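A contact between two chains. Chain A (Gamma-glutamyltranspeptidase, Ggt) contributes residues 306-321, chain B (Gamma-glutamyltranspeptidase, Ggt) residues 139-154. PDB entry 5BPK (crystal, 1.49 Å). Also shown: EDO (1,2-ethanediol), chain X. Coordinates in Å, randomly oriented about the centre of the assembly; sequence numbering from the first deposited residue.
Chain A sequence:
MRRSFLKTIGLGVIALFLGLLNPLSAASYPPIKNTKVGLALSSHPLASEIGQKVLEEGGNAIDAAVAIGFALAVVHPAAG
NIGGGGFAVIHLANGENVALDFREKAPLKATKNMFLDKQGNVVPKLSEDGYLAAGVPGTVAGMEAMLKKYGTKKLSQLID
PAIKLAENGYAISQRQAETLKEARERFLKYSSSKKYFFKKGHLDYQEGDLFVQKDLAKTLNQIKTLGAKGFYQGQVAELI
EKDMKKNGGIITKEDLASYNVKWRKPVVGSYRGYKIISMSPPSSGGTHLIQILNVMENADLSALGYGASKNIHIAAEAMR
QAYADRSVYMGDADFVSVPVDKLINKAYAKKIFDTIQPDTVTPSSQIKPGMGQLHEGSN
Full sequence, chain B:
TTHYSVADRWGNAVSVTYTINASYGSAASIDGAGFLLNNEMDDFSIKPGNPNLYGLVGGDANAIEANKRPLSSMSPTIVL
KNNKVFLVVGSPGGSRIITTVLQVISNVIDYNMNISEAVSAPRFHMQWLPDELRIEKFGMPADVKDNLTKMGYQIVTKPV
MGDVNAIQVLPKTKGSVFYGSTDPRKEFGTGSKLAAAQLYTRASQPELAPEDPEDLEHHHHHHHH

Chain A, residues 306-321: YGASKNIHIAAEAMRQ
Chain B 139-154: GMPADVKDNLTKMGYQ

Two helices form the frame of this contact. In chain A, a short loop ends at A308(A), the N-cap, and helix 309-321 follows and continues beyond the stretch; in chain B, P141(B) occupies the N-cap position before helix 142-151. Their N-to-C directions differ by 46° (signed crossing -46°), and the axes approach to 10.0 Å. The helices are closest in register near their starts, where the CA atoms of S309(A) and V144(B) lie 5.6 Å apart; before them, the CA atoms of G307(A) and M140(B) are 7.6 Å apart. Chain B ends its helix in a Schellman motif: G152(B), at phi/psi 119/4, would jam any CB against the preceding carbonyl, and Y153(B) then leaves at -72/141.

Packing begins with a small knob. S309(A), chi1 p, points toward chain B and sits among V144(B), N147(B), L148(B) and M151(B), its CB 3.9 Å from CG of L148(B) and 4.1 Å from CG1 of V144(B). One turn on, I312(A) (m, t) supplies the apolar bulk. CD1 of I312(A) lies 4.1 Å from both CE of M140(B) (t, t, m) and CG1 of V144(B) (t), while CG2 of I312(A) is 3.9 Å from CD1 of L148(B) (m, t). A316(A) points its methyl toward chain B, with CB 3.9 Å from CZ of Y153(B).

H313(A), chi1 t and chi2 46°, uses both face and edge. M151(B), m, t, t, lays SD over one face, 3.6 Å from the centroid of the H313(A) ring and 16° off the normal, so the polarizable sulfur meets the pi surface. At the ring edge, ND1 of H313(A) hydrogen-bonds OH of Y153(B) at 2.8 Å. The two aromatic rings meet rim to rim, planes at 76° and centroids 5.8 Å apart.

Y153(B), chi1 m and chi2 -70°, carries the largest covered area of the contact; its phenol meets H313(A), A316(A), E317(A) and R320(A). OH of Y153(B) also lies 2.6 Å from OE2 of E317(A) (m, m, chi3 -70°), a weak hydrogen bond at best, since the phenol has one proton and ND1 of H313(A) is also in reach. That carboxylate is held within its own helix by R320(A) (t, t, m, chi4 -83°), whose NH2 forms a salt bridge to OE2 of E317(A) at 2.8 Å; an i to i+3 spacing suits such a pair. NH2 of R320(A) also approaches CE1 of Y153(B) to 3.5 Å.

Water extends the polar chemistry at the start of the stretches: water 1 donates to OH of Y306(A) at 3.0 Å and to O of G139(B) at 2.7 Å.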

ATOM      1  N   TYR A 306     -15.012   3.426  21.383  1.00 12.93           N
ATOM      2  CA  TYR A 306     -13.690   2.899  21.053  1.00 11.70           C
ATOM      3  C   TYR A 306     -13.183   1.897  22.089  1.00 11.29           C
ATOM      4  O   TYR A 306     -13.239   2.143  23.290  1.00 11.08           O
ATOM      5  CB  TYR A 306     -12.659   4.028  20.891  1.00 12.57           C
ATOM      6  CG  TYR A 306     -11.263   3.478  20.733  1.00 12.38           C
ATOM      7  CD1 TYR A 306     -10.839   2.942  19.514  1.00 11.95           C
ATOM      8  CD2 TYR A 306     -10.387   3.438  21.808  1.00 13.19           C
ATOM      9  CE1 TYR A 306      -9.589   2.392  19.368  1.00 12.44           C
ATOM     10  CE2 TYR A 306      -9.131   2.897  21.675  1.00 12.58           C
ATOM     11  CZ  TYR A 306      -8.731   2.375  20.455  1.00 16.02           C
ATOM     12  OH  TYR A 306      -7.479   1.832  20.334  1.00 14.37           O
ATOM     13  N   GLY A 307     -12.667   0.773  21.603  1.00 12.81           N
ATOM     14  CA  GLY A 307     -11.985  -0.188  22.458  1.00 12.67           C
ATOM     15  C   GLY A 307     -12.869  -1.133  23.254  1.00 12.56           C
ATOM     16  O   GLY A 307     -12.355  -1.922  24.039  1.00 12.84           O
ATOM     17  N   ALA A 308     -14.185  -1.069  23.058  1.00 11.88           N
ATOM     18  CA  ALA A 308     -15.095  -1.978  23.750  1.00 11.52           C
ATOM     19  C   ALA A 308     -14.911  -3.398  23.205  1.00 10.24           C
ATOM     20  O   ALA A 308     -14.854  -3.591  21.983  1.00 11.29           O
ATOM     21  CB  ALA A 308     -16.532  -1.518  23.569  1.00 11.85           C
ATOM     22  N   SER A 309     -14.852  -4.397  24.089  1.00 11.59           N
ATOM     23  CA  SER A 309     -14.681  -5.794  23.624  1.00 13.08           C
ATOM     24  C   SER A 309     -15.825  -6.253  22.692  1.00 14.37           C
ATOM     25  O   SER A 309     -15.577  -6.963  21.730  1.00 11.99           O
ATOM     26  CB  SER A 309     -14.509  -6.772  24.788  1.00 14.85           C
ATOM     27  OG  SER A 309     -15.702  -6.906  25.531  1.00 16.48           O
ATOM     28  N   LYS A 310     -17.059  -5.825  22.947  1.00 13.37           N
ATOM     29  CA  LYS A 310     -18.164  -6.195  22.054  1.00 14.05           C
ATOM     30  C   LYS A 310     -17.907  -5.693  20.634  1.00 13.80           C
ATOM     31  O   LYS A 310     -18.205  -6.390  19.654  1.00 15.31           O
ATOM     32  CB  LYS A 310     -19.518  -5.702  22.597  1.00 16.10           C
ATOM     33  CG  LYS A 310     -20.645  -5.720  21.581  1.00 24.71           C
ATOM     34  CD  LYS A 310     -22.026  -5.545  22.209  1.00 30.15           C
ATOM     35  CE  LYS A 310     -23.104  -5.482  21.133  1.00 35.68           C
ATOM     36  NZ  LYS A 310     -22.943  -4.305  20.226  1.00 39.94           N
ATOM     37  N   ASN A 311     -17.376  -4.477  20.517  1.00 12.79           N
ATOM     38  CA  ASN A 311     -17.143  -3.872  19.211  1.00 11.41           C
ATOM     39  C   ASN A 311     -15.966  -4.518  18.487  1.00 12.98           C
ATOM     40  O   ASN A 311     -16.048  -4.789  17.287  1.00 12.61           O
ATOM     41  CB  ASN A 311     -16.944  -2.365  19.349  1.00 11.08           C
ATOM     42  CG  ASN A 311     -18.216  -1.634  19.749  1.00 13.85           C
ATOM     43  OD1 ASN A 311     -19.322  -2.191  19.730  1.00 14.46           O
ATOM     44  ND2 ASN A 311     -18.068  -0.371  20.100  1.00 15.81           N
ATOM     45  N   ILE A 312     -14.895  -4.787  19.232  1.00 12.17           N
ATOM     46  CA  ILE A 312     -13.703  -5.466  18.700  1.00 10.95           C
ATOM     47  C   ILE A 312     -14.092  -6.861  18.177  1.00 12.63           C
ATOM     48  O   ILE A 312     -13.640  -7.290  17.099  1.00 13.68           O
ATOM     49  CB  ILE A 312     -12.595  -5.559  19.766  1.00 11.59           C
ATOM     50  CG1 ILE A 312     -12.076  -4.158  20.124  1.00 11.90           C
ATOM     51  CG2 ILE A 312     -11.437  -6.469  19.309  1.00 12.72           C
ATOM     52  CD1 ILE A 312     -11.198  -4.112  21.344  1.00 12.49           C
ATOM     53  N   HIS A 313     -14.936  -7.551  18.950  1.00 12.97           N
ATOM     54  CA  HIS A 313     -15.449  -8.882  18.591  1.00 13.43           C
ATOM     55  C   HIS A 313     -16.191  -8.878  17.251  1.00 13.12           C
ATOM     56  O   HIS A 313     -15.914  -9.698  16.367  1.00 12.48           O
ATOM     57  CB  HIS A 313     -16.354  -9.408  19.720  1.00 13.02           C
ATOM     58  CG  HIS A 313     -17.010 -10.719  19.423  1.00 17.34           C
ATOM     59  ND1 HIS A 313     -16.326 -11.790  18.889  1.00 19.84           N
ATOM     60  CD2 HIS A 313     -18.277 -11.146  19.633  1.00 19.74           C
ATOM     61  CE1 HIS A 313     -17.149 -12.817  18.770  1.00 21.62           C
ATOM     62  NE2 HIS A 313     -18.339 -12.454  19.213  1.00 17.55           N
ATOM     63  N   ILE A 314     -17.111  -7.937  17.074  1.00 11.69           N
ATOM     64  CA  ILE A 314     -17.858  -7.846  15.817  1.00 12.21           C
ATOM     65  C   ILE A 314     -16.903  -7.615  14.639  1.00 11.87           C
ATOM     66  O   ILE A 314     -16.973  -8.308  13.612  1.00 12.84           O
ATOM     67  CB  ILE A 314     -18.929  -6.743  15.882  1.00 14.07           C
ATOM     68  CG1 ILE A 314     -20.025  -7.136  16.874  1.00 15.51           C
ATOM     69  CG2 ILE A 314     -19.526  -6.500  14.515  1.00 13.18           C
ATOM     70  CD1 ILE A 314     -20.933  -5.992  17.273  1.00 16.60           C
ATOM     71  N   ALA A 315     -16.005  -6.647  14.789  1.00 12.25           N
ATOM     72  CA  ALA A 315     -14.998  -6.357  13.750  1.00 11.44           C
ATOM     73  C   ALA A 315     -14.113  -7.558  13.444  1.00 10.69           C
ATOM     74  O   ALA A 315     -13.846  -7.849  12.271  1.00 10.64           O
ATOM     75  CB  ALA A 315     -14.136  -5.161  14.159  1.00 11.46           C
ATOM     76  N   ALA A 316     -13.621  -8.215  14.490  1.00 10.62           N
ATOM     77  CA  ALA A 316     -12.680  -9.321  14.331  1.00  9.99           C
ATOM     78  C   ALA A 316     -13.329 -10.526  13.647  1.00 10.95           C
ATOM     79  O   ALA A 316     -12.685 -11.205  12.851  1.00 11.31           O
ATOM     80  CB  ALA A 316     -12.079  -9.721  15.689  1.00 12.61           C
ATOM     81  N   GLU A 317     -14.583 -10.829  13.993  1.00 11.44           N
ATOM     82  CA  GLU A 317     -15.279 -11.917  13.301  1.00 10.76           C
ATOM     83  C   GLU A 317     -15.553 -11.585  11.827  1.00 11.57           C
ATOM     84  O   GLU A 317     -15.462 -12.463  10.952  1.00 13.07           O
ATOM     85  CB  GLU A 317     -16.553 -12.325  14.030  1.00 11.15           C
ATOM     86  CG  GLU A 317     -16.292 -12.905  15.425  1.00 12.95           C
ATOM     87  CD  GLU A 317     -15.291 -14.053  15.394  1.00 15.13           C
ATOM     88  OE1 GLU A 317     -15.653 -15.124  14.881  1.00 19.52           O
ATOM     89  OE2 GLU A 317     -14.141 -13.874  15.859  1.00 16.13           O
ATOM     90  N   ALA A 318     -15.853 -10.319  11.532  1.00 10.82           N
ATOM     91  CA  ALA A 318     -16.010  -9.898  10.143  1.00 10.28           C
ATOM     92  C   ALA A 318     -14.689 -10.042   9.384  1.00 10.38           C
ATOM     93  O   ALA A 318     -14.680 -10.518   8.254  1.00 12.21           O
ATOM     94  CB  ALA A 318     -16.529  -8.467  10.048  1.00 11.81           C
ATOM     95  N   MET A 319     -13.586  -9.627  10.007  1.00 10.55           N
ATOM     96  CA  MET A 319     -12.247  -9.773   9.427  1.00 10.35           C
ATOM     97  C   MET A 319     -11.938 -11.235   9.133  1.00 11.19           C
ATOM     98  O   MET A 319     -11.427 -11.563   8.079  1.00 11.61           O
ATOM     99  CB  MET A 319     -11.174  -9.245  10.384  1.00 10.65           C
ATOM    100  CG  MET A 319     -11.170  -7.753  10.591  1.00 12.95           C
ATOM    101  SD  MET A 319     -10.139  -7.269  11.997  1.00 11.91           S
ATOM    102  CE  MET A 319     -10.366  -5.475  11.944  1.00 15.80           C
ATOM    103  N   ARG A 320     -12.240 -12.100  10.091  1.00 10.61           N
ATOM    104  CA  ARG A 320     -11.965 -13.527   9.953  1.00 10.51           C
ATOM    105  C   ARG A 320     -12.595 -14.075   8.688  1.00 10.54           C
ATOM    106  O   ARG A 320     -11.933 -14.774   7.927  1.00 12.41           O
ATOM    107  CB  ARG A 320     -12.505 -14.282  11.158  1.00 10.82           C
ATOM    108  CG  ARG A 320     -12.042 -15.716  11.271  1.00 11.55           C
ATOM    109  CD  ARG A 320     -12.901 -16.479  12.265  1.00 14.46           C
ATOM    110  NE  ARG A 320     -12.870 -15.941  13.631  1.00 15.49           N
ATOM    111  CZ  ARG A 320     -11.928 -16.222  14.533  1.00 14.74           C
ATOM    112  NH1 ARG A 320     -10.884 -16.987  14.220  1.00 13.75           N
ATOM    113  NH2 ARG A 320     -12.022 -15.733  15.768  1.00 14.22           N
ATOM    114  N   GLN A 321     -13.870 -13.764   8.462  1.00  9.95           N
ATOM    115  CA  GLN A 321     -14.562 -14.233   7.264  1.00 10.73           C
ATOM    116  C   GLN A 321     -13.985 -13.609   5.996  1.00 11.53           C
ATOM    117  O   GLN A 321     -13.796 -14.303   4.995  1.00 12.69           O
ATOM    118  CB  GLN A 321     -16.064 -13.931   7.328  1.00 11.94           C
ATOM    119  CG  GLN A 321     -16.883 -14.539   6.181  1.00 12.31           C
ATOM    120  CD  GLN A 321     -16.872 -16.064   6.189  1.00 11.31           C
ATOM    121  OE1 GLN A 321     -17.286 -16.690   7.165  1.00 16.24           O
ATOM    122  NE2 GLN A 321     -16.390 -16.666   5.098  1.00 13.74           N
TER
ATOM    123  N   GLY B 139      -2.093  -1.457  24.062  1.00 12.83           N
ATOM    124  CA  GLY B 139      -3.279  -1.187  23.273  1.00 11.79           C
ATOM    125  C   GLY B 139      -4.572  -1.750  23.820  1.00 12.46           C
ATOM    126  O   GLY B 139      -5.651  -1.332  23.398  1.00 14.96           O
ATOM    127  N   MET B 140      -4.476  -2.705  24.744  1.00 13.18           N
ATOM    128  CA  MET B 140      -5.650  -3.388  25.277  1.00 14.01           C
ATOM    129  C   MET B 140      -5.475  -3.667  26.771  1.00 14.12           C
ATOM    130  O   MET B 140      -4.571  -4.414  27.157  1.00 15.25           O
ATOM    131  CB  MET B 140      -5.857  -4.714  24.528  1.00 15.73           C
ATOM    132  CG  MET B 140      -7.115  -5.442  24.878  1.00 17.13           C
ATOM    133  SD  MET B 140      -7.321  -6.930  23.874  1.00 16.15           S
ATOM    134  CE  MET B 140      -7.771  -6.186  22.307  1.00 15.54           C
ATOM    135  N   PRO B 141      -6.344  -3.083  27.610  1.00 12.85           N
ATOM    136  CA  PRO B 141      -6.194  -3.275  29.062  1.00 13.65           C
ATOM    137  C   PRO B 141      -6.717  -4.634  29.498  1.00 13.72           C
ATOM    138  O   PRO B 141      -7.463  -5.268  28.763  1.00 13.66           O
ATOM    139  CB  PRO B 141      -7.040  -2.140  29.647  1.00 14.46           C
ATOM    140  CG  PRO B 141      -8.087  -1.933  28.628  1.00 14.24           C
ATOM    141  CD  PRO B 141      -7.454  -2.161  27.306  1.00 14.32           C
ATOM    142  N   ALA B 142      -6.312  -5.054  30.689  1.00 12.03           N
ATOM    143  CA  ALA B 142      -6.644  -6.365  31.240  1.00 12.48           C
ATOM    144  C   ALA B 142      -8.119  -6.725  31.080  1.00 12.89           C
ATOM    145  O   ALA B 142      -8.443  -7.838  30.646  1.00 14.60           O
ATOM    146  CB  ALA B 142      -6.239  -6.431  32.725  1.00 13.13           C
ATOM    147  N   ASP B 143      -9.011  -5.804  31.430  1.00 13.19           N
ATOM    148  CA  ASP B 143     -10.452  -6.114  31.445  1.00 14.18           C
ATOM    149  C   ASP B 143     -10.936  -6.531  30.049  1.00 13.28           C
ATOM    150  O   ASP B 143     -11.724  -7.473  29.898  1.00 14.36           O
ATOM    151  CB  ASP B 143     -11.291  -4.931  31.944  1.00 14.44           C
ATOM    152  CG  ASP B 143     -10.861  -4.425  33.319  1.00 14.11           C
ATOM    153  OD1 ASP B 143      -9.664  -4.146  33.516  1.00 12.70           O
ATOM    154  OD2 ASP B 143     -11.727  -4.305  34.205  1.00 16.83           O
ATOM    155  N   VAL B 144     -10.456  -5.821  29.027  1.00 11.30           N
ATOM    156  CA  VAL B 144     -10.832  -6.105  27.639  1.00 10.78           C
ATOM    157  C   VAL B 144     -10.176  -7.411  27.162  1.00 12.64           C
ATOM    158  O   VAL B 144     -10.842  -8.259  26.571  1.00 14.07           O
ATOM    159  CB  VAL B 144     -10.452  -4.916  26.713  1.00 11.96           C
ATOM    160  CG1 VAL B 144     -10.741  -5.241  25.244  1.00 12.39           C
ATOM    161  CG2 VAL B 144     -11.224  -3.653  27.137  1.00 11.90           C
ATOM    162  N   LYS B 145      -8.881  -7.568  27.416  1.00 12.83           N
ATOM    163  CA  LYS B 145      -8.165  -8.805  27.079  1.00 14.22           C
ATOM    164  C   LYS B 145      -8.877 -10.027  27.651  1.00 15.81           C
ATOM    165  O   LYS B 145      -9.067 -11.028  26.961  1.00 17.19           O
ATOM    166  CB  LYS B 145      -6.732  -8.789  27.629  1.00 17.31           C
ATOM    167  CG  LYS B 145      -5.789  -7.868  26.904  1.00 22.62           C
ATOM    168  CD  LYS B 145      -4.360  -8.420  26.794  1.00 32.42           C
ATOM    169  CE  LYS B 145      -3.461  -7.959  27.916  1.00 35.11           C
ATOM    170  NZ  LYS B 145      -2.091  -7.611  27.405  1.00 29.66           N
ATOM    171  N   ASP B 146      -9.262  -9.940  28.922  1.00 15.10           N
ATOM    172  CA  ASP B 146      -9.878 -11.075  29.621  1.00 16.79           C
ATOM    173  C   ASP B 146     -11.219 -11.459  29.010  1.00 16.61           C
ATOM    174  O   ASP B 146     -11.527 -12.653  28.850  1.00 17.21           O
ATOM    175  CB  ASP B 146     -10.057 -10.750  31.109  1.00 19.27           C
ATOM    176  CG  ASP B 146      -8.747 -10.785  31.890  1.00 25.74           C
ATOM    177  OD1 ASP B 146      -7.719 -11.277  31.373  1.00 33.14           O
ATOM    178  OD2 ASP B 146      -8.752 -10.318  33.048  1.00 35.00           O
ATOM    179  N   ASN B 147     -12.041 -10.456  28.717  1.00 16.60           N
ATOM    180  CA  ASN B 147     -13.322 -10.692  28.069  1.00 15.67           C
ATOM    181  C   ASN B 147     -13.181 -11.256  26.660  1.00 15.69           C
ATOM    182  O   ASN B 147     -13.951 -12.124  26.272  1.00 16.68           O
ATOM    183  CB  ASN B 147     -14.190  -9.435  28.058  1.00 17.16           C
ATOM    184  CG  ASN B 147     -14.810  -9.140  29.414  1.00 20.14           C
ATOM    185  OD1 ASN B 147     -14.932 -10.032  30.263  1.00 23.43           O
ATOM    186  ND2 ASN B 147     -15.239  -7.895  29.610  1.00 17.20           N
ATOM    187  N   LEU B 148     -12.210 -10.772  25.893  1.00 13.95           N
ATOM    188  CA  LEU B 148     -11.987 -11.337  24.564  1.00 13.30           C
ATOM    189  C   LEU B 148     -11.405 -12.764  24.633  1.00 13.74           C
ATOM    190  O   LEU B 148     -11.797 -13.632  23.831  1.00 15.60           O
ATOM    191  CB  LEU B 148     -11.097 -10.412  23.730  1.00 14.21           C
ATOM    192  CG  LEU B 148     -11.777  -9.115  23.276  1.00 13.42           C
ATOM    193  CD1 LEU B 148     -10.737  -8.136  22.728  1.00 15.16           C
ATOM    194  CD2 LEU B 148     -12.877  -9.410  22.227  1.00 11.93           C
ATOM    195  N   THR B 149     -10.506 -13.010  25.588  1.00 15.44           N
ATOM    196  CA  THR B 149      -9.949 -14.353  25.806  1.00 16.87           C
ATOM    197  C   THR B 149     -11.033 -15.359  26.203  1.00 17.74           C
ATOM    198  O   THR B 149     -11.023 -16.509  25.733  1.00 17.87           O
ATOM    199  CB  THR B 149      -8.807 -14.337  26.848  1.00 18.94           C
ATOM    200  OG1 THR B 149      -7.741 -13.516  26.362  1.00 19.02           O
ATOM    201  CG2 THR B 149      -8.271 -15.748  27.110  1.00 20.89           C
ATOM    202  N   LYS B 150     -11.970 -14.911  27.034  1.00 18.90           N
ATOM    203  CA  LYS B 150     -13.124 -15.712  27.461  1.00 19.76           C
ATOM    204  C   LYS B 150     -14.022 -16.099  26.275  1.00 19.54           C
ATOM    205  O   LYS B 150     -14.672 -17.148  26.299  1.00 20.25           O
ATOM    206  CB  LYS B 150     -13.928 -14.918  28.499  1.00 21.64           C
ATOM    207  CG  LYS B 150     -15.125 -15.621  29.105  1.00 28.67           C
ATOM    208  N   MET B 151     -14.060 -15.248  25.251  1.00 17.86           N
ATOM    209  CA  MET B 151     -14.771 -15.550  24.003  1.00 18.43           C
ATOM    210  C   MET B 151     -14.077 -16.610  23.153  1.00 17.92           C
ATOM    211  O   MET B 151     -14.726 -17.247  22.304  1.00 18.45           O
ATOM    212  CB  MET B 151     -14.927 -14.290  23.151  1.00 20.28           C
ATOM    213  CG  MET B 151     -15.810 -13.236  23.750  1.00 22.25           C
ATOM    214  SD  MET B 151     -16.099 -11.943  22.534  1.00 22.83           S
ATOM    215  CE  MET B 151     -16.633 -10.598  23.583  1.00 23.16           C
ATOM    216  N   GLY B 152     -12.769 -16.771  23.344  1.00 17.91           N
ATOM    217  CA  GLY B 152     -11.983 -17.728  22.578  1.00 17.94           C
ATOM    218  C   GLY B 152     -10.856 -17.176  21.723  1.00 17.13           C
ATOM    219  O   GLY B 152     -10.203 -17.937  21.020  1.00 19.11           O
ATOM    220  N   TYR B 153     -10.590 -15.871  21.789  1.00 15.80           N
ATOM    221  CA  TYR B 153      -9.465 -15.301  21.039  1.00 15.18           C
ATOM    222  C   TYR B 153      -8.133 -15.706  21.679  1.00 15.62           C
ATOM    223  O   TYR B 153      -8.009 -15.742  22.909  1.00 17.38           O
ATOM    224  CB  TYR B 153      -9.564 -13.767  20.968  1.00 15.61           C
ATOM    225  CG  TYR B 153     -10.694 -13.278  20.096  1.00 11.91           C
ATOM    226  CD1 TYR B 153     -10.633 -13.429  18.711  1.00 12.64           C
ATOM    227  CD2 TYR B 153     -11.822 -12.671  20.641  1.00 13.52           C
ATOM    228  CE1 TYR B 153     -11.670 -13.003  17.895  1.00 15.64           C
ATOM    229  CE2 TYR B 153     -12.881 -12.232  19.821  1.00 14.72           C
ATOM    230  CZ  TYR B 153     -12.785 -12.398  18.446  1.00 14.50           C
ATOM    231  OH  TYR B 153     -13.795 -11.978  17.611  1.00 13.82           O
ATOM    232  N   GLN B 154      -7.143 -15.990  20.835  1.00 16.14           N
ATOM    233  CA  GLN B 154      -5.760 -16.130  21.264  1.00 18.00           C
ATOM    234  C   GLN B 154      -5.109 -14.789  20.980  1.00 15.59           C
ATOM    235  O   GLN B 154      -4.835 -14.466  19.827  1.00 15.98           O
ATOM    236  CB  GLN B 154      -5.044 -17.239  20.483  1.00 21.13           C
ATOM    237  CG  GLN B 154      -5.727 -18.604  20.560  1.00 28.68           C
ATOM    238  CD  GLN B 154      -5.636 -19.229  21.938  1.00 35.81           C
ATOM    239  OE1 GLN B 154      -6.657 -19.532  22.568  1.00 43.67           O
ATOM    240  NE2 GLN B 154      -4.412 -19.421  22.418  1.00 38.89           N
TER
HETATM  241  C1  EDO X 710     -13.416  -7.874  32.484  1.00 31.03           C
HETATM  242  O1  EDO X 710     -12.473  -8.877  32.113  1.00 37.29           O
HETATM  243  C2  EDO X 710     -14.534  -8.497  33.312  1.00 35.43           C
HETATM  244  O2  EDO X 710     -15.804  -8.075  32.803  1.00 38.93           O
HETATM  245  O   HOH W   1      -6.653   1.149  23.170  1.00 19.05           O
HETATM  246  O   HOH W   2     -10.385 -17.207  17.788  1.00 21.88           O